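Local coordinates for protein proteasome accessory factor B/C (PafBC) (Paenarthrobacter aurescens, PDB 6SJ9) that acts as a transcriptional regulator of the bacterial DNA damage response, probably binding DNA through winged helix-turn-helix domains and receiving a signal through its WYL domains, at residues D151-A156 with W183-R188; E176-E181 with R205-S210; A544-F549 with Q572-R577. All coordinates share one frame; numbering follows the deposited sequence.

Contact 1: residues D151-A156 with W183-R188; sequences DDVVAA and WGLGSR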
loop_
_atom_site.group_PDB
_atom_site.type_symbol
_atom_site.label_atom_id
_atom_site.label_comp_id
_atom_site.label_asym_id
_atom_site.label_seq_id
_atom_site.Cartn_x
_atom_site.Cartn_y
_atom_site.Cartn_z
ATOM N N ASP A 151 9.525 -10.598 -12.221
ATOM C CA ASP A 151 10.765 -11.319 -11.979
ATOM C C ASP A 151 11.337 -11.896 -13.276
ATOM O O ASP A 151 12.556 -11.919 -13.450
ATOM C CB ASP A 151 10.595 -12.444 -10.962
ATOM C CG ASP A 151 10.297 -11.930 -9.508
ATOM O OD1 ASP A 151 10.446 -10.718 -9.202
ATOM O OD2 ASP A 151 9.945 -12.782 -8.649
ATOM N N ASP A 152 10.474 -12.352 -14.189
ATOM C CA ASP A 152 10.970 -13.042 -15.384
ATOM C C ASP A 152 11.599 -12.069 -16.372
ATOM O O ASP A 152 12.692 -12.331 -16.896
ATOM C CB ASP A 152 9.845 -13.827 -16.053
ATOM C CG ASP A 152 9.456 -15.022 -15.250
ATOM O OD1 ASP A 152 10.333 -15.630 -14.561
ATOM O OD2 ASP A 152 8.290 -15.404 -15.368
ATOM N N VAL A 153 10.970 -10.904 -16.563
ATOM C CA VAL A 153 11.559 -9.885 -17.433
ATOM C C VAL A 153 12.877 -9.397 -16.853
ATOM O O VAL A 153 13.868 -9.271 -17.567
ATOM C CB VAL A 153 10.571 -8.722 -17.655
ATOM C CG1 VAL A 153 11.290 -7.544 -18.370
ATOM C CG2 VAL A 153 9.456 -9.208 -18.570
ATOM N N VAL A 154 12.900 -9.114 -15.546
ATOM C CA VAL A 154 14.127 -8.670 -14.880
ATOM C C VAL A 154 15.217 -9.749 -15.012
ATOM O O VAL A 154 16.397 -9.436 -15.189
ATOM C CB VAL A 154 13.848 -8.359 -13.378
ATOM C CG1 VAL A 154 15.106 -8.238 -12.594
ATOM C CG2 VAL A 154 13.069 -7.022 -13.224
ATOM N N ALA A 155 14.841 -11.018 -14.841
ATOM C CA ALA A 155 15.801 -12.120 -14.959
ATOM C C ALA A 155 16.278 -12.254 -16.400
ATOM O O ALA A 155 17.465 -12.394 -16.648
ATOM C CB ALA A 155 15.158 -13.461 -14.464
ATOM N N ALA A 156 15.366 -12.116 -17.358
ATOM C CA ALA A 156 15.750 -12.179 -18.764
ATOM C C ALA A 156 16.781 -11.097 -19.101
ATOM O O ALA A 156 17.782 -11.354 -19.780
ATOM C CB ALA A 156 14.485 -12.031 -19.613
ATOM N N TRP A 183 14.008 -4.753 -23.451
ATOM C CA TRP A 183 14.842 -3.576 -23.188
ATOM C C TRP A 183 14.483 -2.871 -21.899
ATOM O O TRP A 183 15.355 -2.277 -21.244
ATOM C CB TRP A 183 14.739 -2.555 -24.299
ATOM C CG TRP A 183 15.180 -3.035 -25.634
ATOM C CD1 TRP A 183 15.749 -4.231 -25.947
ATOM C CD2 TRP A 183 15.073 -2.302 -26.867
ATOM N NE1 TRP A 183 16.029 -4.278 -27.314
ATOM C CE2 TRP A 183 15.592 -3.110 -27.891
ATOM C CE3 TRP A 183 14.571 -1.046 -27.197
ATOM C CZ2 TRP A 183 15.648 -2.688 -29.230
ATOM C CZ3 TRP A 183 14.617 -0.639 -28.533
ATOM C CH2 TRP A 183 15.163 -1.458 -29.521
ATOM N N GLY A 184 13.219 -2.907 -21.521
ATOM C CA GLY A 184 12.840 -2.210 -20.315
ATOM C C GLY A 184 11.402 -2.455 -19.933
ATOM O O GLY A 184 10.581 -2.897 -20.741
ATOM N N LEU A 185 11.145 -2.234 -18.659
ATOM C CA LEU A 185 9.823 -2.154 -18.093
ATOM C C LEU A 185 9.517 -0.703 -17.737
ATOM O O LEU A 185 10.410 0.069 -17.364
ATOM C CB LEU A 185 9.720 -3.017 -16.853
ATOM C CG LEU A 185 9.781 -4.530 -17.071
ATOM C CD1 LEU A 185 10.142 -5.156 -15.777
ATOM C CD2 LEU A 185 8.400 -5.026 -17.524
ATOM N N GLY A 186 8.248 -0.345 -17.797
ATOM C CA GLY A 186 7.899 1.044 -17.583
ATOM C C GLY A 186 6.467 1.208 -17.128
ATOM O O GLY A 186 5.606 0.354 -17.377
ATOM N N SER A 187 6.227 2.303 -16.420
ATOM C CA SER A 187 4.916 2.615 -15.878
ATOM C C SER A 187 4.498 3.967 -16.418
ATOM O O SER A 187 5.240 4.938 -16.288
ATOM C CB SER A 187 4.963 2.671 -14.352
ATOM O OG SER A 187 3.659 2.692 -13.863
ATOM N N ARG A 188 3.389 4.012 -17.117
ATOM C CA ARG A 188 2.752 5.290 -17.409
ATOM C C ARG A 188 1.261 5.150 -17.197
ATOM O O ARG A 188 0.656 4.168 -17.638
ATOM C CB ARG A 188 3.097 5.871 -18.772
ATOM C CG ARG A 188 4.377 6.669 -18.674
ATOM C CD ARG A 188 5.220 6.512 -19.900
ATOM N NE ARG A 188 6.480 7.261 -19.858
ATOM C CZ ARG A 188 7.437 7.146 -18.927
ATOM N NH1 ARG A 188 7.303 6.308 -17.884
ATOM N NH2 ARG A 188 8.558 7.866 -19.059
#

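Contact 2: residues E176-E181 with R205-S210; sequences EVREVE and RVFRLS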
loop_
_atom_site.group_PDB
_atom_site.type_symbol
_atom_site.label_atom_id
_atom_site.label_comp_id
_atom_site.label_asym_id
_atom_site.label_seq_id
_atom_site.Cartn_x
_atom_site.Cartn_y
_atom_site.Cartn_z
ATOM N N GLU A 176 -1.475 -14.245 -29.735
ATOM C CA GLU A 176 -0.301 -14.445 -30.566
ATOM C C GLU A 176 0.936 -14.513 -29.691
ATOM O O GLU A 176 1.072 -13.737 -28.739
ATOM C CB GLU A 176 -0.181 -13.309 -31.590
ATOM C CG GLU A 176 0.953 -13.426 -32.573
ATOM C CD GLU A 176 1.005 -12.228 -33.511
ATOM O OE1 GLU A 176 0.178 -11.300 -33.323
ATOM O OE2 GLU A 176 1.873 -12.202 -34.419
ATOM N N VAL A 177 1.798 -15.490 -29.980
ATOM C CA VAL A 177 3.040 -15.652 -29.238
ATOM C C VAL A 177 4.061 -14.695 -29.830
ATOM O O VAL A 177 4.336 -14.730 -31.033
ATOM C CB VAL A 177 3.536 -17.107 -29.315
ATOM C CG1 VAL A 177 4.888 -17.268 -28.618
ATOM C CG2 VAL A 177 2.511 -18.044 -28.684
ATOM N N ARG A 178 4.644 -13.853 -28.983
ATOM C CA ARG A 178 5.611 -12.860 -29.424
ATOM C C ARG A 178 6.997 -13.267 -28.935
ATOM O O ARG A 178 7.137 -13.815 -27.832
ATOM C CB ARG A 178 5.243 -11.496 -28.863
ATOM C CG ARG A 178 3.758 -11.094 -29.089
ATOM C CD ARG A 178 3.453 -10.991 -30.581
ATOM N NE ARG A 178 4.083 -9.802 -31.169
ATOM C CZ ARG A 178 3.461 -8.604 -31.236
ATOM N NH1 ARG A 178 4.051 -7.521 -31.771
ATOM N NH2 ARG A 178 2.224 -8.496 -30.767
ATOM N N GLU A 179 8.013 -12.984 -29.758
ATOM C CA GLU A 179 9.404 -13.298 -29.452
ATOM C C GLU A 179 10.099 -11.972 -29.283
ATOM O O GLU A 179 10.209 -11.202 -30.251
ATOM C CB GLU A 179 10.085 -14.074 -30.579
ATOM C CG GLU A 179 9.299 -15.262 -31.137
ATOM C CD GLU A 179 9.360 -16.466 -30.220
ATOM O OE1 GLU A 179 8.457 -17.305 -30.313
ATOM O OE2 GLU A 179 10.307 -16.564 -29.395
ATOM N N VAL A 180 10.541 -11.700 -28.060
ATOM C CA VAL A 180 10.965 -10.365 -27.702
ATOM C C VAL A 180 12.334 -10.412 -27.036
ATOM O O VAL A 180 12.580 -11.242 -26.161
ATOM C CB VAL A 180 9.893 -9.718 -26.789
ATOM C CG1 VAL A 180 10.343 -8.412 -26.262
ATOM C CG2 VAL A 180 8.597 -9.530 -27.567
ATOM N N GLU A 181 13.164 -9.434 -27.355
ATOM C CA GLU A 181 14.354 -9.138 -26.588
ATOM C C GLU A 181 14.044 -7.962 -25.661
ATOM O O GLU A 181 13.854 -6.822 -26.153
ATOM C CB GLU A 181 15.507 -8.813 -27.547
ATOM C CG GLU A 181 15.836 -10.012 -28.475
ATOM C CD GLU A 181 16.807 -9.684 -29.608
ATOM O OE1 GLU A 181 17.314 -8.537 -29.665
ATOM O OE2 GLU A 181 17.065 -10.570 -30.441
ATOM N N ARG A 205 8.731 -2.684 -30.031
ATOM C CA ARG A 205 7.306 -2.776 -29.732
ATOM C C ARG A 205 7.113 -2.603 -28.234
ATOM O O ARG A 205 8.019 -2.870 -27.434
ATOM C CB ARG A 205 6.669 -4.109 -30.151
ATOM C CG ARG A 205 6.552 -4.343 -31.649
ATOM C CD ARG A 205 5.378 -3.507 -32.170
ATOM N NE ARG A 205 5.115 -3.679 -33.594
ATOM C CZ ARG A 205 5.955 -3.308 -34.562
ATOM N NH1 ARG A 205 7.128 -2.755 -34.248
ATOM N NH2 ARG A 205 5.608 -3.454 -35.857
ATOM N N VAL A 206 5.946 -2.075 -27.879
ATOM C CA VAL A 206 5.541 -1.879 -26.505
ATOM C C VAL A 206 4.375 -2.809 -26.206
ATOM O O VAL A 206 3.431 -2.919 -27.001
ATOM C CB VAL A 206 5.183 -0.412 -26.234
ATOM C CG1 VAL A 206 5.063 -0.217 -24.742
ATOM C CG2 VAL A 206 6.241 0.495 -26.815
ATOM N N PHE A 207 4.483 -3.526 -25.106
ATOM C CA PHE A 207 3.506 -4.506 -24.674
ATOM C C PHE A 207 2.945 -4.097 -23.316
ATOM O O PHE A 207 3.713 -3.907 -22.369
ATOM C CB PHE A 207 4.197 -5.870 -24.565
ATOM C CG PHE A 207 4.828 -6.323 -25.856
ATOM C CD1 PHE A 207 4.063 -6.923 -26.858
ATOM C CD2 PHE A 207 6.164 -6.082 -26.096
ATOM C CE1 PHE A 207 4.639 -7.334 -28.054
ATOM C CE2 PHE A 207 6.766 -6.518 -27.271
ATOM C CZ PHE A 207 6.007 -7.134 -28.250
ATOM N N ARG A 208 1.621 -4.013 -23.195
ATOM C CA ARG A 208 1.006 -3.830 -21.885
ATOM C C ARG A 208 1.003 -5.143 -21.109
ATOM O O ARG A 208 0.602 -6.171 -21.639
ATOM C CB ARG A 208 -0.415 -3.294 -21.988
ATOM C CG ARG A 208 -0.653 -2.180 -22.972
ATOM C CD ARG A 208 -2.164 -1.784 -22.934
ATOM N NE ARG A 208 -2.573 -1.626 -21.535
ATOM C CZ ARG A 208 -2.620 -0.476 -20.868
ATOM N NH1 ARG A 208 -2.997 -0.464 -19.585
ATOM N NH2 ARG A 208 -2.248 0.651 -21.469
ATOM N N LEU A 209 1.537 -5.136 -19.891
ATOM C CA LEU A 209 1.612 -6.382 -19.119
ATOM C C LEU A 209 0.233 -6.998 -18.929
ATOM O O LEU A 209 0.073 -8.227 -19.056
ATOM C CB LEU A 209 2.273 -6.130 -17.755
ATOM C CG LEU A 209 3.742 -6.479 -17.555
ATOM C CD1 LEU A 209 4.576 -5.729 -18.537
ATOM C CD2 LEU A 209 4.229 -6.133 -16.136
ATOM N N SER A 210 -0.794 -6.151 -18.748
ATOM C CA SER A 210 -2.144 -6.659 -18.522
ATOM C C SER A 210 -2.670 -7.435 -19.725
ATOM O O SER A 210 -3.576 -8.257 -19.561
ATOM C CB SER A 210 -3.098 -5.518 -18.159
ATOM O OG SER A 210 -3.357 -4.667 -19.273
#

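Contact 3: residues A544-F549 with Q572-R577; sequences AGVRNF and QDFPAR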
loop_
_atom_site.group_PDB
_atom_site.type_symbol
_atom_site.label_atom_id
_atom_site.label_comp_id
_atom_site.label_asym_id
_atom_site.label_seq_id
_atom_site.Cartn_x
_atom_site.Cartn_y
_atom_site.Cartn_z
ATOM N N ALA A 544 6.650 -16.438 21.331
ATOM C CA ALA A 544 8.078 -16.229 21.194
ATOM C C ALA A 544 8.369 -15.277 20.038
ATOM O O ALA A 544 9.158 -15.568 19.141
ATOM C CB ALA A 544 8.821 -17.584 21.041
ATOM N N GLY A 545 7.667 -14.132 20.043
ATOM C CA GLY A 545 7.915 -13.091 19.063
ATOM C C GLY A 545 7.150 -11.824 19.405
ATOM O O GLY A 545 6.219 -11.815 20.230
ATOM N N VAL A 546 7.484 -10.773 18.668
ATOM C CA VAL A 546 6.867 -9.475 18.897
ATOM C C VAL A 546 5.483 -9.532 18.279
ATOM O O VAL A 546 5.313 -10.047 17.173
ATOM C CB VAL A 546 7.727 -8.346 18.294
ATOM C CG1 VAL A 546 7.004 -7.031 18.428
ATOM C CG2 VAL A 546 9.116 -8.239 19.032
ATOM N N ARG A 547 4.477 -9.109 19.036
ATOM C CA ARG A 547 3.135 -8.961 18.515
ATOM C C ARG A 547 2.645 -7.564 18.839
ATOM O O ARG A 547 3.213 -6.877 19.697
ATOM C CB ARG A 547 2.173 -9.996 19.120
ATOM C CG ARG A 547 2.565 -11.457 18.837
ATOM C CD ARG A 547 2.188 -11.798 17.406
ATOM N NE ARG A 547 2.438 -13.187 17.017
ATOM C CZ ARG A 547 3.635 -13.721 16.768
ATOM N NH1 ARG A 547 4.762 -13.011 16.880
ATOM N NH2 ARG A 547 3.706 -14.995 16.410
ATOM N N ASN A 548 1.556 -7.162 18.168
ATOM C CA ASN A 548 0.925 -5.869 18.379
ATOM C C ASN A 548 -0.501 -6.129 18.766
ATOM O O ASN A 548 -1.248 -6.711 17.984
ATOM C CB ASN A 548 1.011 -4.987 17.112
ATOM C CG ASN A 548 2.405 -4.526 16.896
ATOM O OD1 ASN A 548 2.770 -3.464 17.387
ATOM N ND2 ASN A 548 3.239 -5.353 16.282
ATOM N N PHE A 549 -0.862 -5.695 19.968
ATOM C CA PHE A 549 -2.155 -5.966 20.566
ATOM C C PHE A 549 -2.990 -4.689 20.589
ATOM O O PHE A 549 -2.454 -3.576 20.667
ATOM C CB PHE A 549 -1.961 -6.472 22.016
ATOM C CG PHE A 549 -1.119 -7.783 22.138
ATOM C CD1 PHE A 549 0.245 -7.735 22.369
ATOM C CD2 PHE A 549 -1.730 -9.021 22.106
ATOM C CE1 PHE A 549 1.004 -8.930 22.541
ATOM C CE2 PHE A 549 -0.992 -10.228 22.257
ATOM C CZ PHE A 549 0.366 -10.182 22.455
ATOM N N GLN A 572 16.639 -12.571 15.275
ATOM C CA GLN A 572 16.915 -11.853 14.046
ATOM C C GLN A 572 15.893 -10.722 13.992
ATOM O O GLN A 572 15.224 -10.433 14.992
ATOM C CB GLN A 572 16.846 -12.797 12.838
ATOM C CG GLN A 572 17.731 -12.398 11.649
ATOM C CD GLN A 572 17.881 -13.513 10.607
ATOM O OE1 GLN A 572 17.888 -14.698 10.942
ATOM N NE2 GLN A 572 18.005 -13.131 9.338
ATOM N N ASP A 573 15.747 -10.069 12.844
ATOM C CA ASP A 573 14.872 -8.907 12.846
ATOM C C ASP A 573 13.434 -9.323 13.122
ATOM O O ASP A 573 13.041 -10.485 12.960
ATOM C CB ASP A 573 14.939 -8.143 11.516
ATOM C CG ASP A 573 16.063 -7.120 11.479
ATOM O OD1 ASP A 573 16.740 -6.937 12.515
ATOM O OD2 ASP A 573 16.258 -6.494 10.414
ATOM N N PHE A 574 12.650 -8.362 13.577
ATOM C CA PHE A 574 11.241 -8.651 13.673
ATOM C C PHE A 574 10.459 -7.690 12.792
ATOM O O PHE A 574 10.975 -6.661 12.328
ATOM C CB PHE A 574 10.719 -8.650 15.126
ATOM C CG PHE A 574 10.890 -7.364 15.896
ATOM C CD1 PHE A 574 9.830 -6.469 16.000
ATOM C CD2 PHE A 574 12.064 -7.100 16.602
ATOM C CE1 PHE A 574 9.951 -5.297 16.751
ATOM C CE2 PHE A 574 12.191 -5.929 17.363
ATOM C CZ PHE A 574 11.129 -5.028 17.431
ATOM N N PRO A 575 9.230 -8.038 12.483
ATOM C CA PRO A 575 8.449 -7.189 11.599
ATOM C C PRO A 575 8.182 -5.822 12.234
ATOM O O PRO A 575 8.122 -5.660 13.455
ATOM C CB PRO A 575 7.166 -7.991 11.391
ATOM C CG PRO A 575 7.520 -9.429 11.787
ATOM C CD PRO A 575 8.508 -9.265 12.880
ATOM N N ALA A 576 8.009 -4.834 11.373
ATOM C CA ALA A 576 7.542 -3.551 11.845
ATOM C C ALA A 576 6.086 -3.689 12.312
ATOM O O ALA A 576 5.411 -4.696 12.052
ATOM C CB ALA A 576 7.635 -2.550 10.709
ATOM N N ARG A 577 5.589 -2.655 12.975
ATOM C CA ARG A 577 4.398 -2.805 13.789
ATOM C C ARG A 577 3.152 -3.201 12.993
ATOM O O ARG A 577 2.286 -3.901 13.533
ATOM C CB ARG A 577 4.140 -1.512 14.552
ATOM C CG ARG A 577 5.001 -1.383 15.761
ATOM C CD ARG A 577 4.756 0.006 16.409
ATOM N NE ARG A 577 5.425 1.072 15.664
ATOM C CZ ARG A 577 5.550 2.330 16.109
ATOM N NH1 ARG A 577 5.059 2.667 17.306
ATOM N NH2 ARG A 577 6.186 3.245 15.377
HETATM O O HOH W 1 6.327 -4.630 15.803
#

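Contact 1: residues D151-A156 with W183-R188
With chi1 at 170°, Val-153 swings CG1 to the far side from its own backbone N, while Leu-185, with chi1 at -69°, keeps CG beside its backbone N and opposite the carbonyl carbon. With these torsions the two side chains reach toward each other tip to tip, one from helix 147-159 and the other from strand 175-188. The evidence that CG1 is set against the leucine fork, and not against one methyl alone, is in three separations: Val-153 CG1 lies 3.6 Å from Leu-185 CG, and the same methyl is 3.7 Å from Leu-185 CD1 and 3.9 Å from Leu-185 CD2. Val-153 CB adds a looser approach to Leu-185 CD1 at 4.1 Å. From the next helical position, Val-154 CG2 touches the same leucine methyl, CD1 of Leu-185, at 4.3 Å. Everything that meets here is apolar and buried, and the backbones stay apart, with 8.0 Å between the CA atoms of Val-153 and Leu-185. Val-153 also rests on Leu-194 and Ile-216, and Val-154 on Arg-378 and Ile-382 of helix 378-389. On the strand side, Leu-185 is joined to Trp-406 by backbone hydrogen bonding, and a classic beta bulge, in which Trp-183 and Gly-184 both face Val-195, lies just before it. An N-terminal helix laid by its apolar side chains against a long, bent antiparallel strand is the arrangement of the Sm-like fold, here in the first WYL domain.

Contact 2: residues E176-E181 with R205-S210
The strongly curved antiparallel sheet of the Sm-like WYL domain brings together strands that are not hydrogen-bonded neighbours, and Arg-178, Val-180 and Phe-207 meet in that bend. The axes of strands 176-181 and 205-208 come within 9.7 Å at an angle of 114°, too far apart for backbone pairing, so side chains alone bridge them. Phe-207 is the central piece, gripped at two corners of its ring. On one, Phe-207 CE1 sits over the centre of the Arg-178 guanidinium, 3.6 Å from Arg-178 CZ. The two planes are 77° apart and CZ lies near the ring plane, so the ring presents its edge to the flat face of the guanidinium; this is not the face-on geometry of a cation-pi stack. The arginine gets there because its chain bends at chi2 (-62°) and again at chi3. At the other corner, Val-180 CG2 is 3.5 Å from Phe-207 CE2 and also 3.6 Å from Phe-207 CZ. Val-180 and Phe-207 reach toward one another from opposite directions, and CG2 meets the ring obliquely. Arg-205 adds a smaller contact, its CG lying 4.0 Å from Arg-178 NH1, and the two guanidinium planes are nearly perpendicular. Arg-178 NH1 is 4.4 Å from Arg-205 NE, and both arginines lie by Asp-198, whose OD2 makes a salt bridge with Arg-178 NH1 and which the Arg-205 side chain touches; its negative charge probably offsets theirs. Asp-198 ends strand 191-198, which pairs with both strands of the contact, while strand 163-168 supplies Phe-165 and Tyr-167, each edge-to-face with Phe-207.

Contact 3: residues A544-F549 with Q572-R577
Asn-548 meets Arg-577 from its first side-chain atom outward. CB makes a distant approach, 4.0 Å from Arg-577 O. CG, set beside the backbone N by a chi1 of -71°, comes to 3.4 Å from Arg-577 O. At the tip, Asn-548 OD1 lies 3.5 Å from Arg-577 CG while accepting a hydrogen bond from Tyr-528 OH. Asn-548 ND2 is near Arg-577 O, but the angle is too poor for a hydrogen bond; it donates instead to a water 3.2 Å away, and the water in turn donates to Pro-575 O, 3.1 Å from the water oxygen. Thr-580 OG1 is a further partner of ND2. Asn-548 sits on strand 545-550, an outermost strand of the five-stranded antiparallel sheet in the second WYL domain, and the irregular segment 572-577 runs beside it. Two residues back, Val-546 CG2 makes a CH-pi contact, 3.6 Å from the Phe-574 ring centroid and 14° off the ring normal. Phe-574 takes the crowded position between backbone N and carbonyl carbon (chi1 59°), which lays its face against the valine. The guanidinium of Arg-577 leads away to a salt bridge with Asp-442.

From the N terminus, segment 151-156 opens contact 1, and 176-181 opens contact 2 before 183-188 closes the first; 205-210 then closes the second. The two loops, spanning 26 and 23 intervening residues, thus cross instead of nesting. They share strand 175-188, their centres lie 11 Å apart, and they touch where Leu-185 CD2 packs 4.0 Å from Leu-209 CD1, tying the helix and the bent sheet of the first WYL domain together. Contact 3 follows in series, closing a 22-residue loop between a sheet-edge strand of the second WYL domain and irregular segment 572-577 before strand 586-592. Its centre is about 34 Å from that of contact 1 and 42 Å from that of contact 2.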